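Local atomic coordinates of manganese lipoxygenase (Gaeumannomyces graminis, PDB entry 5FX8), a protein that oxidises linoleic and alpha-linolenic acids with molecular oxygen to 11S- and 13R-hydroperoxy fatty acids, using a manganese ion to abstract hydrogen. Residues A[75-80]-A[289-294]; A[98-103]-A[326-331]; A[281-286]-A[345-350]; A[316-321]-A[465-470]. One frame throughout, in Å; residues are numbered along the deposited sequence.

Contact 1: A[75-80]-A[289-294]. With MN (manganese (II) ion), chain I.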
# COMPACT_ATOMS: atom_id res chain seq x y z
N SER A 75 2.10 -18.53 14.89
CA SER A 75 1.55 -17.76 13.80
C SER A 75 0.44 -16.86 14.31
O SER A 75 -0.44 -17.29 15.05
CB SER A 75 1.04 -18.73 12.73
OG SER A 75 0.44 -18.08 11.63
N THR A 76 0.49 -15.60 13.94
CA THR A 76 -0.60 -14.68 14.18
C THR A 76 -1.20 -14.28 12.83
O THR A 76 -0.67 -14.63 11.77
CB THR A 76 -0.11 -13.45 14.97
OG1 THR A 76 0.68 -12.63 14.11
CG2 THR A 76 0.76 -13.87 16.15
N LEU A 77 -2.32 -13.57 12.89
CA LEU A 77 -3.09 -13.16 11.73
C LEU A 77 -3.45 -14.35 10.86
O LEU A 77 -3.22 -14.36 9.65
CB LEU A 77 -2.36 -12.09 10.91
CG LEU A 77 -3.28 -11.15 10.10
CD1 LEU A 77 -4.04 -10.19 11.01
CD2 LEU A 77 -2.54 -10.35 9.04
N GLY A 78 -4.02 -15.37 11.47
CA GLY A 78 -4.25 -16.62 10.78
C GLY A 78 -3.18 -17.65 11.10
O GLY A 78 -2.23 -17.41 11.84
N GLN A 79 -3.35 -18.81 10.53
CA GLN A 79 -2.47 -19.90 10.86
C GLN A 79 -1.62 -20.22 9.63
O GLN A 79 -1.96 -21.09 8.83
CB GLN A 79 -3.26 -21.09 11.34
CG GLN A 79 -2.38 -22.18 11.90
CD GLN A 79 -1.51 -21.71 13.06
OE1 GLN A 79 -1.97 -21.00 13.97
NE2 GLN A 79 -0.24 -22.11 13.04
N THR A 80 -0.50 -19.52 9.49
CA THR A 80 0.44 -19.82 8.42
C THR A 80 1.85 -20.01 8.97
O THR A 80 2.32 -21.13 9.15
CB THR A 80 0.49 -18.70 7.35
OG1 THR A 80 1.13 -17.52 7.88
CG2 THR A 80 -0.90 -18.36 6.80
N TYR A 289 -5.81 -13.97 0.39
CA TYR A 289 -4.65 -14.70 -0.03
C TYR A 289 -3.39 -13.87 0.12
O TYR A 289 -2.33 -14.44 0.37
CB TYR A 289 -4.85 -15.15 -1.47
CG TYR A 289 -3.70 -15.97 -2.00
CD1 TYR A 289 -3.61 -17.32 -1.73
CD2 TYR A 289 -2.73 -15.40 -2.79
CE1 TYR A 289 -2.58 -18.07 -2.22
CE2 TYR A 289 -1.69 -16.14 -3.29
CZ TYR A 289 -1.62 -17.48 -3.01
OH TYR A 289 -0.57 -18.23 -3.50
N HIS A 290 -3.45 -12.53 -0.01
CA HIS A 290 -2.18 -11.79 0.05
C HIS A 290 -1.57 -11.76 1.44
O HIS A 290 -0.42 -11.33 1.59
CB HIS A 290 -2.33 -10.35 -0.46
CG HIS A 290 -2.54 -9.32 0.61
ND1 HIS A 290 -3.76 -9.15 1.22
CD2 HIS A 290 -1.71 -8.39 1.15
CE1 HIS A 290 -3.67 -8.18 2.11
NE2 HIS A 290 -2.44 -7.70 2.08
N VAL A 291 -2.31 -12.18 2.46
CA VAL A 291 -1.71 -12.42 3.77
C VAL A 291 -0.45 -13.26 3.61
O VAL A 291 0.57 -13.00 4.27
CB VAL A 291 -2.74 -13.09 4.69
CG1 VAL A 291 -2.16 -13.43 6.03
CG2 VAL A 291 -3.87 -12.16 4.85
N LEU A 292 -0.47 -14.21 2.68
CA LEU A 292 0.69 -15.04 2.41
C LEU A 292 1.82 -14.24 1.76
O LEU A 292 3.00 -14.50 2.04
CB LEU A 292 0.26 -16.23 1.55
CG LEU A 292 -0.66 -17.27 2.19
CD1 LEU A 292 -1.05 -18.32 1.21
CD2 LEU A 292 0.10 -17.93 3.23
N PHE A 293 1.50 -13.25 0.93
CA PHE A 293 2.53 -12.33 0.47
C PHE A 293 3.15 -11.59 1.64
O PHE A 293 4.26 -11.08 1.52
CB PHE A 293 2.01 -11.28 -0.52
CG PHE A 293 1.50 -11.84 -1.83
CD1 PHE A 293 1.41 -13.19 -2.06
CD2 PHE A 293 1.08 -10.98 -2.83
CE1 PHE A 293 0.91 -13.67 -3.25
CE2 PHE A 293 0.60 -11.48 -4.04
CZ PHE A 293 0.51 -12.81 -4.23
N HIS A 294 2.45 -11.48 2.77
CA HIS A 294 3.11 -10.91 3.94
C HIS A 294 3.92 -11.96 4.71
O HIS A 294 5.07 -11.71 5.06
CB HIS A 294 2.09 -10.24 4.86
CG HIS A 294 1.66 -8.88 4.42
ND1 HIS A 294 2.42 -7.76 4.65
CD2 HIS A 294 0.56 -8.45 3.77
CE1 HIS A 294 1.80 -6.70 4.17
NE2 HIS A 294 0.66 -7.09 3.63
MN MN I . -0.80 -5.95 2.58
O HOH W 1 -2.53 -5.99 4.29
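Val291 turns CG1 anti to its backbone N (chi1 177°), and this lays the methyl against the loop 75-80, where CG1 of Val291 lies 3.9 Å from Leu77 O and 4.3 Å from Leu77 CD2. Thr80 in turn swings CG2 anti to its own carbonyl carbon, so that this methyl meets Leu292 CD2 at 3.7 Å, the two side chains passing at a slant. Threonine suits the place because its other branch, OG1, hydrogen-bonds Thr295 OG1 one turn further along the helix. Ser75 keeps the loop in shape: its OG donates to Gly78 O (2.8 Å), tilted 30° from the carbonyl plane, and accepts the N-H of Thr80 at 2.7 Å from Thr80 N. Gly78 has a phi of 100°, where a CB would press on the preceding carbonyl oxygen. The helix, kinked at Val291 and Leu292, also carries two metal ligands, His290 and His294, and the NE2 of His294 is 2.1 Å from manganese. His290 ND1 bonds Gln287 O, which probably helps to fix the rotation of the ring whose NE2 binds the metal; His478, Asn482 and the C-terminal Val618 supply the remaining protein ligands of this lipoxygenase site. The loop, which joins strand 71-73 to strand 83-85, packs on helix 268-305, while Ile355 and Pro358 of helix 351-363 pack against Leu77 and Val291, and Met481 of helix 460-481 touches His290.

Contact 2: A[98-103]-A[326-331]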
# COMPACT_ATOMS: atom_id res chain seq x y z
N LEU A 98 5.87 1.12 15.65
CA LEU A 98 6.06 2.56 15.84
C LEU A 98 6.24 3.29 14.50
O LEU A 98 5.60 4.31 14.24
CB LEU A 98 7.27 2.77 16.73
CG LEU A 98 7.17 3.91 17.70
CD1 LEU A 98 5.93 3.72 18.59
CD2 LEU A 98 8.43 3.90 18.50
N LEU A 99 7.15 2.78 13.66
CA LEU A 99 7.35 3.38 12.35
C LEU A 99 6.06 3.41 11.54
O LEU A 99 5.72 4.43 10.94
CB LEU A 99 8.45 2.61 11.61
CG LEU A 99 9.85 2.73 12.19
CD1 LEU A 99 10.80 1.69 11.58
CD2 LEU A 99 10.34 4.13 11.97
N TRP A 100 5.33 2.30 11.53
CA TRP A 100 4.06 2.25 10.83
C TRP A 100 3.07 3.27 11.36
O TRP A 100 2.39 3.94 10.58
CB TRP A 100 3.50 0.83 10.94
CG TRP A 100 2.48 0.55 9.96
CD1 TRP A 100 2.65 -0.05 8.78
CD2 TRP A 100 1.09 0.85 10.07
NE1 TRP A 100 1.46 -0.14 8.12
CE2 TRP A 100 0.47 0.40 8.89
CE3 TRP A 100 0.29 1.46 11.05
CZ2 TRP A 100 -0.88 0.53 8.65
CZ3 TRP A 100 -1.06 1.60 10.82
CH2 TRP A 100 -1.63 1.13 9.62
N ARG A 101 2.95 3.40 12.69
CA ARG A 101 2.10 4.43 13.29
C ARG A 101 2.44 5.81 12.75
O ARG A 101 1.54 6.59 12.41
CB ARG A 101 2.26 4.46 14.82
CG ARG A 101 1.50 3.47 15.66
CD ARG A 101 1.51 3.87 17.15
NE ARG A 101 0.52 3.06 17.83
CZ ARG A 101 0.83 2.06 18.63
NH1 ARG A 101 2.11 1.80 18.88
NH2 ARG A 101 -0.13 1.33 19.18
N GLN A 102 3.72 6.16 12.74
CA GLN A 102 4.03 7.51 12.28
C GLN A 102 3.82 7.66 10.78
O GLN A 102 3.50 8.76 10.33
CB GLN A 102 5.43 7.90 12.69
CG GLN A 102 6.51 7.21 11.95
CD GLN A 102 7.86 7.68 12.41
OE1 GLN A 102 7.97 8.34 13.45
NE2 GLN A 102 8.89 7.35 11.65
N ASP A 103 3.95 6.58 10.02
CA ASP A 103 3.77 6.64 8.58
C ASP A 103 2.32 6.56 8.12
O ASP A 103 2.06 6.89 6.97
CB ASP A 103 4.57 5.53 7.91
CG ASP A 103 6.02 5.90 7.74
OD1 ASP A 103 6.39 6.97 8.24
OD2 ASP A 103 6.80 5.15 7.12
N TYR A 326 7.11 -6.17 10.10
CA TYR A 326 6.62 -6.86 11.27
C TYR A 326 5.49 -6.12 11.96
O TYR A 326 5.02 -6.57 13.01
CB TYR A 326 7.76 -7.09 12.22
CG TYR A 326 8.70 -8.13 11.71
CD1 TYR A 326 8.27 -9.41 11.50
CD2 TYR A 326 10.02 -7.82 11.45
CE1 TYR A 326 9.11 -10.36 11.06
CE2 TYR A 326 10.87 -8.77 11.00
CZ TYR A 326 10.41 -10.04 10.81
OH TYR A 326 11.24 -11.03 10.38
N ALA A 327 5.06 -5.01 11.39
CA ALA A 327 3.90 -4.30 11.86
C ALA A 327 2.60 -4.87 11.32
O ALA A 327 1.57 -4.72 11.98
CB ALA A 327 4.02 -2.83 11.48
N ILE A 328 2.60 -5.56 10.18
CA ILE A 328 1.35 -5.83 9.50
C ILE A 328 0.50 -6.83 10.28
O ILE A 328 -0.72 -6.67 10.38
CB ILE A 328 1.59 -6.30 8.05
CG1 ILE A 328 2.42 -5.26 7.29
CG2 ILE A 328 0.28 -6.48 7.30
CD1 ILE A 328 1.83 -3.90 7.25
N ARG A 329 1.10 -7.87 10.85
CA ARG A 329 0.29 -8.80 11.64
C ARG A 329 -0.25 -8.17 12.93
O ARG A 329 -1.45 -8.29 13.20
CB ARG A 329 1.08 -10.09 11.89
CG ARG A 329 1.27 -10.89 10.62
CD ARG A 329 1.45 -12.38 10.86
NE ARG A 329 2.76 -12.89 10.41
CZ ARG A 329 3.15 -14.15 10.50
NH1 ARG A 329 2.35 -15.07 11.01
NH2 ARG A 329 4.34 -14.50 10.07
N PRO A 330 0.55 -7.47 13.76
CA PRO A 330 -0.04 -6.84 14.95
C PRO A 330 -1.10 -5.79 14.66
O PRO A 330 -2.12 -5.72 15.36
CB PRO A 330 1.18 -6.20 15.61
CG PRO A 330 2.29 -6.92 15.12
CD PRO A 330 2.00 -7.34 13.75
N VAL A 331 -0.84 -4.92 13.68
CA VAL A 331 -1.77 -3.85 13.37
C VAL A 331 -3.04 -4.43 12.79
O VAL A 331 -4.16 -4.06 13.18
CB VAL A 331 -1.11 -2.83 12.42
CG1 VAL A 331 -2.12 -1.84 11.87
CG2 VAL A 331 -0.00 -2.09 13.14
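Trp100 and Ala327 bring their backbones within 6.6 Å, CA to CA, where the first half of helix 86-124 passes residues 326-331, which lead into helix 328-336. This is helix packing beside the metal site in the alpha-helical lipoxygenase fold. The small Ala327 permits the approach, its CB standing 3.7 Å from Trp100 CB. Trp100 holds CG anti to its backbone N (chi1 -162°), which turns the indole toward Ala327, Ile328 and Val331. The side chains of Ile328 and Trp100 cross at about a right angle, with Ile328 CD1 3.9 Å from Trp100 NE1; the branched Ile328 also packs on the metal ligand His294, so Ile328 touches both the tryptophan and a metal ligand. The polar end of the indole is satisfied, since NE1 hydrogen-bonds Ser617 O, the residue next to the metal-binding C-terminal Val618. Tryptophan suits the place, combining a broad apolar surface with one N-H that bonds the C-terminal tail. Pro339 of the second subunit packs on both Trp100 and Val331. Over one face of the indole lies Val331 CG1, in a CH-pi contact 3.9 Å from the centroid of the six-membered ring of Trp100 and 21° off its normal.

Contact 3: A[281-286]-A[345-350]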
# COMPACT_ATOMS: atom_id res chain seq x y z
N ASN A 281 -16.54 -12.17 -4.61
CA ASN A 281 -15.74 -13.32 -4.20
C ASN A 281 -14.26 -13.12 -4.53
O ASN A 281 -13.39 -13.51 -3.75
CB ASN A 281 -16.28 -14.58 -4.86
CG ASN A 281 -17.67 -14.90 -4.41
OD1 ASN A 281 -18.54 -15.25 -5.21
ND2 ASN A 281 -17.91 -14.79 -3.11
N ASP A 282 -13.96 -12.51 -5.67
CA ASP A 282 -12.59 -12.26 -6.07
C ASP A 282 -11.92 -11.24 -5.15
O ASP A 282 -10.73 -11.38 -4.84
CB ASP A 282 -12.55 -11.79 -7.52
CG ASP A 282 -11.19 -11.93 -8.13
OD1 ASP A 282 -10.75 -13.08 -8.31
OD2 ASP A 282 -10.57 -10.89 -8.42
N LEU A 283 -12.66 -10.24 -4.69
CA LEU A 283 -12.09 -9.29 -3.74
C LEU A 283 -11.76 -9.97 -2.42
O LEU A 283 -10.68 -9.76 -1.84
CB LEU A 283 -13.05 -8.12 -3.52
CG LEU A 283 -12.48 -6.92 -2.75
CD1 LEU A 283 -11.10 -6.42 -3.24
CD2 LEU A 283 -13.48 -5.79 -2.77
N PHE A 284 -12.68 -10.78 -1.91
CA PHE A 284 -12.36 -11.54 -0.72
C PHE A 284 -11.10 -12.35 -0.92
O PHE A 284 -10.22 -12.39 -0.04
CB PHE A 284 -13.53 -12.45 -0.38
CG PHE A 284 -13.27 -13.39 0.74
CD1 PHE A 284 -12.75 -14.66 0.51
CD2 PHE A 284 -13.60 -13.04 2.03
CE1 PHE A 284 -12.53 -15.51 1.53
CE2 PHE A 284 -13.40 -13.89 3.05
CZ PHE A 284 -12.87 -15.13 2.82
N TYR A 285 -10.98 -13.01 -2.08
CA TYR A 285 -9.83 -13.87 -2.34
C TYR A 285 -8.54 -13.08 -2.32
O TYR A 285 -7.57 -13.47 -1.68
CB TYR A 285 -9.98 -14.58 -3.68
CG TYR A 285 -8.75 -15.37 -4.07
CD1 TYR A 285 -7.71 -14.78 -4.78
CD2 TYR A 285 -8.62 -16.71 -3.73
CE1 TYR A 285 -6.59 -15.49 -5.12
CE2 TYR A 285 -7.52 -17.42 -4.08
CZ TYR A 285 -6.50 -16.81 -4.77
OH TYR A 285 -5.38 -17.51 -5.13
N SER A 286 -8.49 -11.97 -3.05
CA SER A 286 -7.23 -11.27 -3.22
C SER A 286 -6.79 -10.69 -1.89
O SER A 286 -5.61 -10.78 -1.51
CB SER A 286 -7.39 -10.18 -4.27
OG SER A 286 -8.02 -9.04 -3.75
N GLN A 345 -16.75 -4.14 9.45
CA GLN A 345 -17.52 -2.97 9.06
C GLN A 345 -17.84 -2.97 7.57
O GLN A 345 -18.89 -2.46 7.18
CB GLN A 345 -16.77 -1.70 9.41
CG GLN A 345 -16.55 -1.41 10.86
CD GLN A 345 -15.55 -0.27 11.07
OE1 GLN A 345 -15.37 0.59 10.19
NE2 GLN A 345 -14.87 -0.26 12.22
N ASN A 346 -16.94 -3.47 6.72
CA ASN A 346 -17.11 -3.24 5.29
C ASN A 346 -17.34 -4.47 4.44
O ASN A 346 -17.97 -4.37 3.39
CB ASN A 346 -15.91 -2.49 4.73
CG ASN A 346 -15.76 -1.14 5.31
OD1 ASN A 346 -16.38 -0.20 4.86
ND2 ASN A 346 -14.94 -1.02 6.34
N PHE A 347 -16.84 -5.62 4.82
CA PHE A 347 -16.94 -6.77 3.94
C PHE A 347 -18.10 -7.67 4.35
O PHE A 347 -18.62 -7.60 5.46
CB PHE A 347 -15.64 -7.56 3.96
CG PHE A 347 -14.50 -6.88 3.25
CD1 PHE A 347 -13.86 -5.80 3.81
CD2 PHE A 347 -14.05 -7.36 2.04
CE1 PHE A 347 -12.81 -5.20 3.16
CE2 PHE A 347 -13.00 -6.78 1.39
CZ PHE A 347 -12.38 -5.70 1.94
N GLY A 348 -18.50 -8.51 3.39
CA GLY A 348 -19.59 -9.45 3.48
C GLY A 348 -19.36 -10.58 4.45
O GLY A 348 -20.20 -10.81 5.31
N LEU A 349 -18.25 -11.27 4.33
CA LEU A 349 -17.89 -12.35 5.23
C LEU A 349 -17.23 -11.82 6.50
O LEU A 349 -16.47 -10.85 6.46
CB LEU A 349 -16.95 -13.32 4.54
CG LEU A 349 -17.50 -14.00 3.30
CD1 LEU A 349 -16.65 -15.17 2.96
CD2 LEU A 349 -18.92 -14.47 3.49
N PRO A 350 -17.49 -12.45 7.65
CA PRO A 350 -16.92 -11.96 8.91
C PRO A 350 -15.41 -12.15 8.95
O PRO A 350 -14.84 -12.96 8.22
CB PRO A 350 -17.60 -12.83 9.97
CG PRO A 350 -17.85 -14.11 9.28
CD PRO A 350 -18.20 -13.73 7.84
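Leu283 and Phe284, neighbours on helix 268-305, each take one apolar partner, Phe347 and Leu349, from the turn that leads out of the short helix 342-346. This is helix-against-loop packing in the alpha-helical lipoxygenase fold, on the same long helix that carries metal ligands further on. Taken in order, Asn281 comes first and faces other parts of the chain: its amide bonds Gln220 OE1 and Ala232 O through ND2, and its OD1 accepts from Cys234 N. Asp282 turns to another side of the helix, forming a salt bridge with Arg168 and hydrogen bonds with His217 and Asn172, which satisfies a carboxylate buried in the interior. Leu283 extends CG anti to its backbone N (chi1 -169°) and so places CG 4.2 Å from Phe347 CE2, the two side chains crossing at about a right angle. Phe347, the first residue to leave helical backbone angles after helix 342-346, also stacks on Trp343, so its ring lies between Leu283 of the long helix and Trp343 of the short helix. The Phe284 ring offers a flat surface for a leucine methyl, and Leu349 suits it because its CD1 methyl lies on that surface, 3.5 Å from Phe284 CE2. This is a CH-pi contact in which Leu349 CD1 stands over one face of Phe284, 3.9 Å from the ring centroid and 26° off the normal.

Contact 4: A[316-321]-A[465-470]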
# COMPACT_ATOMS: atom_id res chain seq x y z
N GLY A 316 21.65 -6.96 5.12
CA GLY A 316 21.29 -5.56 4.95
C GLY A 316 20.27 -5.34 3.85
O GLY A 316 19.35 -4.54 4.01
N VAL A 317 20.40 -6.06 2.74
CA VAL A 317 19.38 -5.91 1.70
C VAL A 317 18.03 -6.52 2.15
O VAL A 317 16.96 -5.97 1.87
CB VAL A 317 19.92 -6.50 0.39
CG1 VAL A 317 18.87 -6.63 -0.67
CG2 VAL A 317 20.99 -5.60 -0.10
N LEU A 318 18.06 -7.65 2.86
CA LEU A 318 16.81 -8.21 3.34
C LEU A 318 16.14 -7.29 4.35
O LEU A 318 14.93 -7.06 4.27
CB LEU A 318 17.03 -9.59 3.94
CG LEU A 318 17.26 -10.73 2.97
CD1 LEU A 318 17.46 -11.96 3.76
CD2 LEU A 318 16.12 -10.93 2.06
N ASN A 319 16.91 -6.72 5.27
CA ASN A 319 16.35 -5.73 6.18
C ASN A 319 15.73 -4.59 5.43
O ASN A 319 14.64 -4.13 5.78
CB ASN A 319 17.40 -5.18 7.13
CG ASN A 319 17.62 -6.07 8.24
OD1 ASN A 319 16.80 -6.94 8.46
ND2 ASN A 319 18.74 -5.96 8.93
N ARG A 320 16.40 -4.10 4.41
CA ARG A 320 15.82 -3.02 3.63
C ARG A 320 14.49 -3.42 3.02
O ARG A 320 13.53 -2.66 3.07
CB ARG A 320 16.80 -2.56 2.56
CG ARG A 320 16.18 -1.60 1.61
CD ARG A 320 16.19 -0.26 2.22
NE ARG A 320 15.82 0.80 1.30
CZ ARG A 320 15.67 2.06 1.66
NH1 ARG A 320 15.87 2.43 2.91
NH2 ARG A 320 15.34 2.96 0.76
N LEU A 321 14.41 -4.61 2.43
CA LEU A 321 13.17 -4.99 1.76
C LEU A 321 12.05 -5.30 2.75
O LEU A 321 10.88 -5.20 2.40
CB LEU A 321 13.39 -6.21 0.86
CG LEU A 321 14.31 -6.12 -0.34
CD1 LEU A 321 14.60 -7.51 -0.73
CD2 LEU A 321 13.63 -5.42 -1.44
N ASP A 465 17.83 -16.04 -7.31
CA ASP A 465 16.40 -16.31 -7.35
C ASP A 465 15.71 -15.91 -6.06
O ASP A 465 14.66 -15.28 -6.08
CB ASP A 465 16.14 -17.78 -7.61
CG ASP A 465 16.43 -18.19 -9.01
OD1 ASP A 465 16.61 -17.30 -9.89
OD2 ASP A 465 16.47 -19.42 -9.23
N VAL A 466 16.29 -16.30 -4.94
CA VAL A 466 15.73 -15.97 -3.64
C VAL A 466 15.60 -14.46 -3.47
O VAL A 466 14.52 -13.94 -3.16
CB VAL A 466 16.58 -16.60 -2.53
CG1 VAL A 466 16.24 -16.03 -1.17
CG2 VAL A 466 16.37 -18.07 -2.53
N LEU A 467 16.69 -13.73 -3.68
CA LEU A 467 16.68 -12.28 -3.49
C LEU A 467 15.76 -11.57 -4.49
O LEU A 467 15.08 -10.60 -4.14
CB LEU A 467 18.10 -11.74 -3.56
CG LEU A 467 19.10 -12.38 -2.61
CD1 LEU A 467 20.47 -11.74 -2.69
CD2 LEU A 467 18.59 -12.34 -1.18
N THR A 468 15.72 -12.06 -5.73
CA THR A 468 14.79 -11.51 -6.70
C THR A 468 13.34 -11.73 -6.28
O THR A 468 12.51 -10.82 -6.38
CB THR A 468 15.05 -12.13 -8.06
OG1 THR A 468 16.43 -12.02 -8.33
CG2 THR A 468 14.31 -11.39 -9.11
N HIS A 469 13.03 -12.92 -5.82
CA HIS A 469 11.66 -13.21 -5.45
C HIS A 469 11.24 -12.40 -4.22
O HIS A 469 10.09 -11.97 -4.13
CB HIS A 469 11.51 -14.70 -5.22
CG HIS A 469 10.10 -15.13 -5.05
ND1 HIS A 469 9.15 -14.91 -6.02
CD2 HIS A 469 9.47 -15.73 -4.02
CE1 HIS A 469 7.99 -15.37 -5.59
NE2 HIS A 469 8.16 -15.87 -4.38
N VAL A 470 12.15 -12.17 -3.28
CA VAL A 470 11.75 -11.35 -2.14
C VAL A 470 11.51 -9.92 -2.58
O VAL A 470 10.46 -9.34 -2.28
CB VAL A 470 12.77 -11.42 -0.99
CG1 VAL A 470 12.30 -10.46 0.06
CG2 VAL A 470 12.83 -12.79 -0.42
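Leu321 and Val470 pass each other at a slant, methyl against methyl, with Leu321 CD1 3.8 Å from Val470 CG1. The valine sends CG1 anti to its backbone N (chi1 176°), out from helix 460-481, and the same methyl also meets the preceding turn of the other helix, lying 4.3 Å from Leu318 CD2. Val470 CG1 is thus shared between two leucines one turn apart. Leu318 in its turn divides CD2 between two residues of the facing helix, since it also comes 4.3 Å from Leu467 CD2. Leu318 and Leu467 leave their helices at an angle to the partner, and it is the branched ends that close the gap; the length of leucine suits axes that, for the two segments, come no nearer than 11.1 Å. They run almost side by side in the same direction, 18° apart, so the matching turns stay in step: Leu318 lies by Leu467, and Leu321 by Val470. The seam is wholly apolar and buried, which suits leucine and valine. Neighbours extend it, Trp439 of helix 434-444 packing on Leu318, Met412 of helix 396-420 on Leu467, and Ala471 and Thr474 on Leu321. Further along, helix 460-481 carries the manganese ligand His478, whose side chain is about 10 Å from that of Val470. Here the near-parallel pair forms part of the buried interior of the alpha-helical catalytic domain of this lipoxygenase.

Overall arrangement
Contacts 2, 3 and 4 are buried, whereas contact 1 is only partly buried, its loop residues being partly exposed. Contacts 1 and 3 both use helix 268-305, on stretches about two turns apart, yet one meets a strand-connecting loop and the other a helix-ending turn. Contacts 1 and 2 touch: Arg329 NH1 reaches Thr76 O, and contacts 1 and 2 both lie by the metal site. Contact 4 lies apart, on the opposite side of the chain's centre from contact 3, their centres about 31 Å apart. Chemistry follows place: aliphatic methyls alone in contact 4, aromatic faces in contacts 2 and 3, and methyls against a hydrogen-bonded loop, next to the metal ligands, in contact 1.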